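Local coordinates for protein malate oxidoreductase (Thermotoga maritima, PDB 1VL6) that probably catalyses the NAD-dependent oxidative decarboxylation of malate to pyruvate and carbon dioxide, at residues Gly332-Lys335 against Gly336-Lys340; Ile275-Pro278 against Glu279-Lys282; Leu116-Glu120 against Glu121-Ile125. One frame throughout, in Å; residues are numbered along the deposited sequence.

Interaction 1 of 3, residues Gly332-Lys335 against Gly336-Lys340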
loop_
_atom_site.group_PDB
_atom_site.type_symbol
_atom_site.label_atom_id
_atom_site.label_comp_id
_atom_site.label_asym_id
_atom_site.label_seq_id
_atom_site.Cartn_x
_atom_site.Cartn_y
_atom_site.Cartn_z
ATOM N N GLY A 332 0.364 -1.044 -21.892
ATOM C CA GLY A 332 0.066 -2.368 -22.447
ATOM C C GLY A 332 1.279 -2.984 -23.072
ATOM O O GLY A 332 1.521 -4.165 -22.909
ATOM N N ILE A 333 2.039 -2.182 -23.802
ATOM C CA ILE A 333 3.203 -2.681 -24.501
ATOM C C ILE A 333 4.209 -3.235 -23.522
ATOM O O ILE A 333 4.721 -4.337 -23.690
ATOM C CB ILE A 333 3.872 -1.563 -25.243
ATOM C CG1 ILE A 333 2.980 -1.106 -26.416
ATOM C CG2 ILE A 333 5.251 -2.044 -25.696
ATOM C CD1 ILE A 333 3.653 -0.172 -27.415
HETATM N N MSE A 334 4.502 -2.452 -22.496
HETATM C CA MSE A 334 5.486 -2.829 -21.513
HETATM C C MSE A 334 5.053 -4.039 -20.735
HETATM O O MSE A 334 5.872 -4.922 -20.420
HETATM C CB MSE A 334 5.706 -1.676 -20.561
HETATM C CG MSE A 334 7.058 -1.682 -19.874
HETATM SE SE MSE A 334 8.585 -1.265 -21.110
HETATM C CE MSE A 334 9.631 -2.561 -20.476
ATOM N N LYS A 335 3.780 -4.093 -20.396
ATOM C CA LYS A 335 3.309 -5.196 -19.660
ATOM C C LYS A 335 3.386 -6.465 -20.515
ATOM O O LYS A 335 3.749 -7.526 -20.063
ATOM C CB LYS A 335 1.888 -4.932 -19.213
ATOM C CG LYS A 335 1.408 -5.931 -18.144
ATOM C CD LYS A 335 -0.023 -5.567 -17.788
ATOM C CE LYS A 335 -0.599 -6.472 -16.671
ATOM N NZ LYS A 335 -1.965 -6.809 -17.048
ATOM N N GLY A 336 3.012 -6.363 -21.761
ATOM C CA GLY A 336 3.053 -7.534 -22.616
ATOM C C GLY A 336 4.455 -8.012 -22.812
ATOM O O GLY A 336 4.748 -9.201 -22.624
ATOM N N ALA A 337 5.323 -7.068 -23.115
ATOM C CA ALA A 337 6.708 -7.371 -23.423
ATOM C C ALA A 337 7.447 -7.977 -22.247
ATOM O O ALA A 337 8.247 -8.914 -22.386
ATOM C CB ALA A 337 7.419 -6.096 -23.863
ATOM N N VAL A 338 7.211 -7.433 -21.077
ATOM C CA VAL A 338 7.938 -7.906 -19.902
ATOM C C VAL A 338 7.516 -9.315 -19.530
ATOM O O VAL A 338 8.345 -10.091 -19.087
ATOM C CB VAL A 338 7.728 -6.951 -18.727
ATOM C CG1 VAL A 338 8.145 -7.610 -17.425
ATOM C CG2 VAL A 338 8.494 -5.691 -18.970
ATOM N N GLU A 339 6.247 -9.630 -19.748
ATOM C CA GLU A 339 5.729 -10.967 -19.483
ATOM C C GLU A 339 6.248 -11.987 -20.500
ATOM O O GLU A 339 6.581 -13.101 -20.135
ATOM C CB GLU A 339 4.221 -10.901 -19.518
ATOM C CG GLU A 339 3.496 -12.070 -18.924
ATOM C CD GLU A 339 2.008 -11.788 -18.928
ATOM O OE1 GLU A 339 1.557 -10.897 -18.140
ATOM O OE2 GLU A 339 1.320 -12.427 -19.756
ATOM N N LYS A 340 6.317 -11.590 -21.767
ATOM C CA LYS A 340 6.873 -12.408 -22.840
ATOM C C LYS A 340 8.374 -12.583 -22.617
ATOM O O LYS A 340 8.996 -13.534 -23.093
ATOM C CB LYS A 340 6.675 -11.673 -24.159
ATOM C CG LYS A 340 6.293 -12.508 -25.375
ATOM C CD LYS A 340 5.953 -11.569 -26.573
ATOM C CE LYS A 340 5.150 -12.255 -27.653
ATOM N NZ LYS A 340 6.009 -13.200 -28.480
#
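Gly332 to Lys335 hand their carbonyls to the amides four residues on, Gly336 to Glu339, so these residues form consecutive turns of one alpha-helix, 330-340. Three of the four bonds match closely: Gly336 N to Gly332 O, Ala337 N to Ile333 O and Val338 N to Met334 O are each 2.9 Å. Glu339 N to Lys335 O is longer at 3.3 Å, although its N-H...O angle of 155° equals that of the Val338 bond. The ladder goes on within 336-340, where Lys340 N reaches Gly336 O at 3.0 Å. Within this run the carbonyls of Gly332 to Gly336 and the amides of Gly336 to Lys340 are all paired along the helix.

The charged side chains differ. Lys335 NZ lies 5.5 Å from Glu339 OE1, so the pair makes no salt bridge. Instead Glu339 OE2 bonds to Tyr381 OH, and Lys335 sets its cation against the ring of Tyr381. The apolar side of the helix meets Val72 and Phe164, on strands 71-76 and 163-165 of the four-stranded parallel sheet. There Met334, present as selenomethionine, has CG anti to its N (chi1 -156°) and bends at chi2 and chi3, which carries Met334 CE to within 3.7 Å of Val338 CG2.

Interaction 2 of 3, residues Ile275-Pro278 against Glu279-Lys282; sequences ILKP and EWIK
The indole of Trp280 lies flat against Lys277, whose CB sits 3.8 Å from the centroid of the five-membered ring and 13° off its normal, a CH-pi contact squarely over the face. On the same residue, Lys277 N stands 3.5 Å above the ring plane, displaced toward the rim. The six-membered half continues to the preceding residues: Trp280 CZ3 comes 3.4 Å from Ile275 O, approached at a slant, while Leu276 CG lies 4.1 Å from Trp280 CE3. Trp280 CG is anti to its carbonyl carbon (chi1 -57°), a torsion that folds the ring back over the incoming chain.

This is the entry from a loop into the short helix 278-281, in the NAD-binding domain and downstream of strand 266-269. Both bonds across the junction span three residues, as in a 3-10 turn: Trp280 N to Lys277 O and Ile281 N to Pro278 O are 3.0 Å each, and both donors lie well above the carbonyl planes. Replacing Trp280 with an alanine would probably leave Lys277 CB and Leu276 CG without their aromatic partner and open a gap toward Leu257 and Leu261 of helix 257-261.

Leu276 also sends CD2 to Ile281 CG1, 4.0 Å away, the two side chains crossing at about a right angle. On the exposed flank Lys282 NZ bridges to Glu279 OE2 at 2.7 Å, using the carboxylate's syn lone pair.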
loop_
_atom_site.group_PDB
_atom_site.type_symbol
_atom_site.label_atom_id
_atom_site.label_comp_id
_atom_site.label_asym_id
_atom_site.label_seq_id
_atom_site.Cartn_x
_atom_site.Cartn_y
_atom_site.Cartn_z
ATOM N N ILE A 275 3.550 27.216 -36.422
ATOM C CA ILE A 275 4.329 27.323 -37.653
ATOM C C ILE A 275 3.532 27.071 -38.906
ATOM O O ILE A 275 3.983 27.426 -39.966
ATOM C CB ILE A 275 5.551 26.383 -37.671
ATOM C CG1 ILE A 275 5.114 24.928 -37.510
ATOM C CG2 ILE A 275 6.561 26.801 -36.634
ATOM C CD1 ILE A 275 6.256 23.992 -37.601
ATOM N N LEU A 276 2.391 26.395 -38.802
ATOM C CA LEU A 276 1.565 26.097 -39.964
ATOM C C LEU A 276 0.507 27.187 -40.129
ATOM O O LEU A 276 -0.407 27.289 -39.324
ATOM C CB LEU A 276 0.948 24.719 -39.772
ATOM C CG LEU A 276 0.443 24.049 -41.032
ATOM C CD1 LEU A 276 0.268 22.526 -40.803
ATOM C CD2 LEU A 276 -0.854 24.707 -41.473
ATOM N N LYS A 277 0.657 28.029 -41.143
ATOM C CA LYS A 277 -0.280 29.155 -41.327
ATOM C C LYS A 277 -1.649 28.626 -41.814
ATOM O O LYS A 277 -1.735 27.693 -42.636
ATOM C CB LYS A 277 0.289 30.229 -42.268
ATOM C CG LYS A 277 1.459 30.937 -41.647
ATOM C CD LYS A 277 1.911 32.218 -42.376
ATOM C CE LYS A 277 2.721 33.127 -41.424
ATOM N NZ LYS A 277 2.925 34.532 -41.908
ATOM N N PRO A 278 -2.736 29.202 -41.304
ATOM C CA PRO A 278 -4.072 28.694 -41.615
ATOM C C PRO A 278 -4.352 28.661 -43.109
ATOM O O PRO A 278 -4.889 27.703 -43.589
ATOM C CB PRO A 278 -4.989 29.707 -40.942
ATOM C CG PRO A 278 -4.153 30.891 -40.731
ATOM C CD PRO A 278 -2.790 30.394 -40.460
ATOM N N GLU A 279 -3.959 29.693 -43.854
ATOM C CA GLU A 279 -4.224 29.674 -45.295
ATOM C C GLU A 279 -3.578 28.508 -46.061
ATOM O O GLU A 279 -4.096 28.091 -47.099
ATOM C CB GLU A 279 -3.905 31.011 -45.912
ATOM C CG GLU A 279 -4.928 32.092 -45.542
ATOM C CD GLU A 279 -6.380 31.745 -45.976
ATOM O OE1 GLU A 279 -6.738 31.875 -47.163
ATOM O OE2 GLU A 279 -7.201 31.342 -45.116
ATOM N N TRP A 280 -2.504 27.928 -45.521
ATOM C CA TRP A 280 -1.902 26.729 -46.137
ATOM C C TRP A 280 -2.885 25.573 -46.194
ATOM O O TRP A 280 -2.879 24.773 -47.133
ATOM C CB TRP A 280 -0.615 26.272 -45.420
ATOM C CG TRP A 280 0.449 27.346 -45.362
ATOM C CD1 TRP A 280 0.423 28.557 -46.014
ATOM C CD2 TRP A 280 1.684 27.322 -44.638
ATOM N NE1 TRP A 280 1.560 29.273 -45.734
ATOM C CE2 TRP A 280 2.349 28.548 -44.892
ATOM C CE3 TRP A 280 2.296 26.406 -43.799
ATOM C CZ2 TRP A 280 3.587 28.867 -44.346
ATOM C CZ3 TRP A 280 3.534 26.730 -43.248
ATOM C CH2 TRP A 280 4.156 27.952 -43.521
ATOM N N ILE A 281 -3.751 25.491 -45.203
ATOM C CA ILE A 281 -4.704 24.390 -45.148
ATOM C C ILE A 281 -5.568 24.331 -46.382
ATOM O O ILE A 281 -5.910 23.252 -46.847
ATOM C CB ILE A 281 -5.560 24.470 -43.870
ATOM C CG1 ILE A 281 -4.650 24.165 -42.675
ATOM C CG2 ILE A 281 -6.742 23.458 -43.962
ATOM C CD1 ILE A 281 -5.341 23.952 -41.398
ATOM N N LYS A 282 -5.888 25.496 -46.927
ATOM C CA LYS A 282 -6.718 25.578 -48.095
ATOM C C LYS A 282 -5.983 25.108 -49.343
ATOM O O LYS A 282 -6.619 24.869 -50.344
ATOM C CB LYS A 282 -7.224 27.024 -48.245
ATOM C CG LYS A 282 -7.999 27.478 -47.005
ATOM C CD LYS A 282 -8.923 28.675 -47.176
ATOM C CE LYS A 282 -9.426 29.172 -45.764
ATOM N NZ LYS A 282 -9.693 30.654 -45.773
#

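Interaction 3 of 3, residues Leu116-Glu120 against Glu121-Ile125; sequences LSESE and EEKII
Glu118 crosses Lys123 with its aliphatic part, CG standing 3.5 Å from Lys123 CB. Its CG is anti to the backbone N (chi1 171°) and the chain then bends at chi2, turning the carboxylate back onto its own loop. Glu118 OE2 accepts Glu120 N at 3.0 Å through its anti lone pair, and Ser119 N more weakly. Glu118 OE1 remains 4.5 Å from Lys123 NZ, too far for a salt bridge. Next, Ser119 presents its carbonyl O to Ile124 CD1 at 3.6 Å, and the same oxygen accepts a bond from Lys147 NZ.

Glu120 occupies the N-cap position. Glu120 O receives Ile124 N at 3.0 Å with an N-H...O angle of 169°, the first four-residue bond of helix 121-130. Its side chain runs beside that of Lys123, pointing the same way, and Glu120 OE1 forms a long salt bridge with Lys123 NZ at 3.6 Å. Carboxylates at this helix start would probably be favoured by the helix dipole.

The loop joins strand 110-115, at one margin of the parallel sheet within this chain, to helix 121-130. Glu121 and Glu122 bridge to Arg150 and Arg154 of helix 147-158, while Leu116 and Ser117 meet Leu131 and Lys129 of a neighbouring subunit.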
loop_
_atom_site.group_PDB
_atom_site.type_symbol
_atom_site.label_atom_id
_atom_site.label_comp_id
_atom_site.label_asym_id
_atom_site.label_seq_id
_atom_site.Cartn_x
_atom_site.Cartn_y
_atom_site.Cartn_z
ATOM N N LEU A 116 20.306 9.345 -14.734
ATOM C CA LEU A 116 21.747 9.196 -14.785
ATOM C C LEU A 116 22.437 10.520 -14.973
ATOM O O LEU A 116 21.994 11.327 -15.792
ATOM C CB LEU A 116 22.120 8.316 -15.966
ATOM C CG LEU A 116 21.407 6.973 -15.876
ATOM C CD1 LEU A 116 21.607 6.199 -17.190
ATOM C CD2 LEU A 116 21.891 6.193 -14.644
ATOM N N SER A 117 23.539 10.733 -14.260
ATOM C CA SER A 117 24.359 11.920 -14.508
ATOM C C SER A 117 25.423 11.672 -15.567
ATOM O O SER A 117 26.487 12.219 -15.481
ATOM C CB SER A 117 25.017 12.447 -13.230
ATOM O OG SER A 117 25.648 11.394 -12.511
ATOM N N GLU A 118 25.132 10.863 -16.574
ATOM C CA GLU A 118 26.085 10.584 -17.624
ATOM C C GLU A 118 25.326 10.710 -18.903
ATOM O O GLU A 118 24.214 10.214 -19.019
ATOM C CB GLU A 118 26.669 9.169 -17.475
ATOM C CG GLU A 118 27.534 8.690 -18.652
ATOM C CD GLU A 118 28.751 9.555 -18.866
ATOM O OE1 GLU A 118 29.650 9.514 -18.001
ATOM O OE2 GLU A 118 28.800 10.296 -19.884
ATOM N N SER A 119 25.911 11.381 -19.872
ATOM C CA SER A 119 25.187 11.614 -21.077
ATOM C C SER A 119 25.907 11.223 -22.393
ATOM O O SER A 119 25.270 11.270 -23.457
ATOM C CB SER A 119 24.689 13.051 -21.052
ATOM O OG SER A 119 25.769 13.899 -21.333
ATOM N N GLU A 120 27.175 10.780 -22.339
ATOM C CA GLU A 120 27.808 10.171 -23.533
ATOM C C GLU A 120 27.080 8.878 -23.849
ATOM O O GLU A 120 26.788 8.096 -22.947
ATOM C CB GLU A 120 29.272 9.856 -23.317
ATOM C CG GLU A 120 30.193 11.014 -23.629
ATOM C CD GLU A 120 31.501 10.887 -22.874
ATOM O OE1 GLU A 120 32.396 10.170 -23.358
ATOM O OE2 GLU A 120 31.612 11.477 -21.777
ATOM N N GLU A 121 26.781 8.657 -25.121
ATOM C CA GLU A 121 25.942 7.512 -25.496
ATOM C C GLU A 121 26.567 6.144 -25.121
ATOM O O GLU A 121 25.884 5.312 -24.548
ATOM C CB GLU A 121 25.479 7.591 -26.968
ATOM C CG GLU A 121 26.619 7.494 -27.970
ATOM C CD GLU A 121 26.227 7.898 -29.379
ATOM O OE1 GLU A 121 26.090 9.105 -29.673
ATOM O OE2 GLU A 121 26.075 6.993 -30.206
ATOM N N GLU A 122 27.845 5.914 -25.396
ATOM C CA GLU A 122 28.409 4.584 -25.120
ATOM C C GLU A 122 28.353 4.306 -23.635
ATOM O O GLU A 122 28.122 3.181 -23.216
ATOM C CB GLU A 122 29.851 4.402 -25.605
ATOM C CG GLU A 122 30.095 4.630 -27.093
ATOM C CD GLU A 122 29.357 3.654 -28.007
ATOM O OE1 GLU A 122 29.183 2.443 -27.699
ATOM O OE2 GLU A 122 28.944 4.134 -29.078
ATOM N N LYS A 123 28.552 5.346 -22.838
ATOM C CA LYS A 123 28.521 5.199 -21.402
ATOM C C LYS A 123 27.136 4.888 -20.862
ATOM O O LYS A 123 26.981 3.956 -20.045
ATOM C CB LYS A 123 29.142 6.425 -20.778
ATOM C CG LYS A 123 30.645 6.447 -21.095
ATOM C CD LYS A 123 31.393 7.497 -20.328
ATOM C CE LYS A 123 32.782 7.702 -20.929
ATOM N NZ LYS A 123 33.531 8.759 -20.216
ATOM N N ILE A 124 26.120 5.596 -21.367
ATOM C CA ILE A 124 24.732 5.278 -21.028
ATOM C C ILE A 124 24.488 3.802 -21.375
ATOM O O ILE A 124 23.948 3.031 -20.571
ATOM C CB ILE A 124 23.722 6.187 -21.841
ATOM C CG1 ILE A 124 23.676 7.605 -21.310
ATOM C CG2 ILE A 124 22.273 5.607 -21.864
ATOM C CD1 ILE A 124 23.238 8.571 -22.324
ATOM N N ILE A 125 24.891 3.406 -22.578
ATOM C CA ILE A 125 24.633 2.024 -23.032
ATOM C C ILE A 125 25.202 1.011 -22.022
ATOM O O ILE A 125 24.508 0.092 -21.573
ATOM C CB ILE A 125 25.220 1.773 -24.443
ATOM C CG1 ILE A 125 24.412 2.527 -25.469
ATOM C CG2 ILE A 125 25.174 0.298 -24.808
ATOM C CD1 ILE A 125 25.023 2.516 -26.819
#

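How the interactions relate
All three contacts are local, each within one continuous run of chain, and none touches another. Interaction 1 is the buried one: a complete four-residue bond ladder in the C-terminal part of helix 330-340, with apolar side chains facing the parallel sheet. Interactions 2 and 3 are both helix entries from a loop after a strand, but of unlike chemistry. Interaction 2 relies on an indole face and three-residue bonds, interaction 3 on carboxylates and a lysine at the surface. Although interactions 1 and 2 belong to the NAD-binding domain, their centres are about 41 Å apart, on opposite sides of the chain's centre. Interaction 1 lies nearer interaction 3, at about 26 Å between centres; helix 330-340 packs on the sheet to which strand 110-115 belongs.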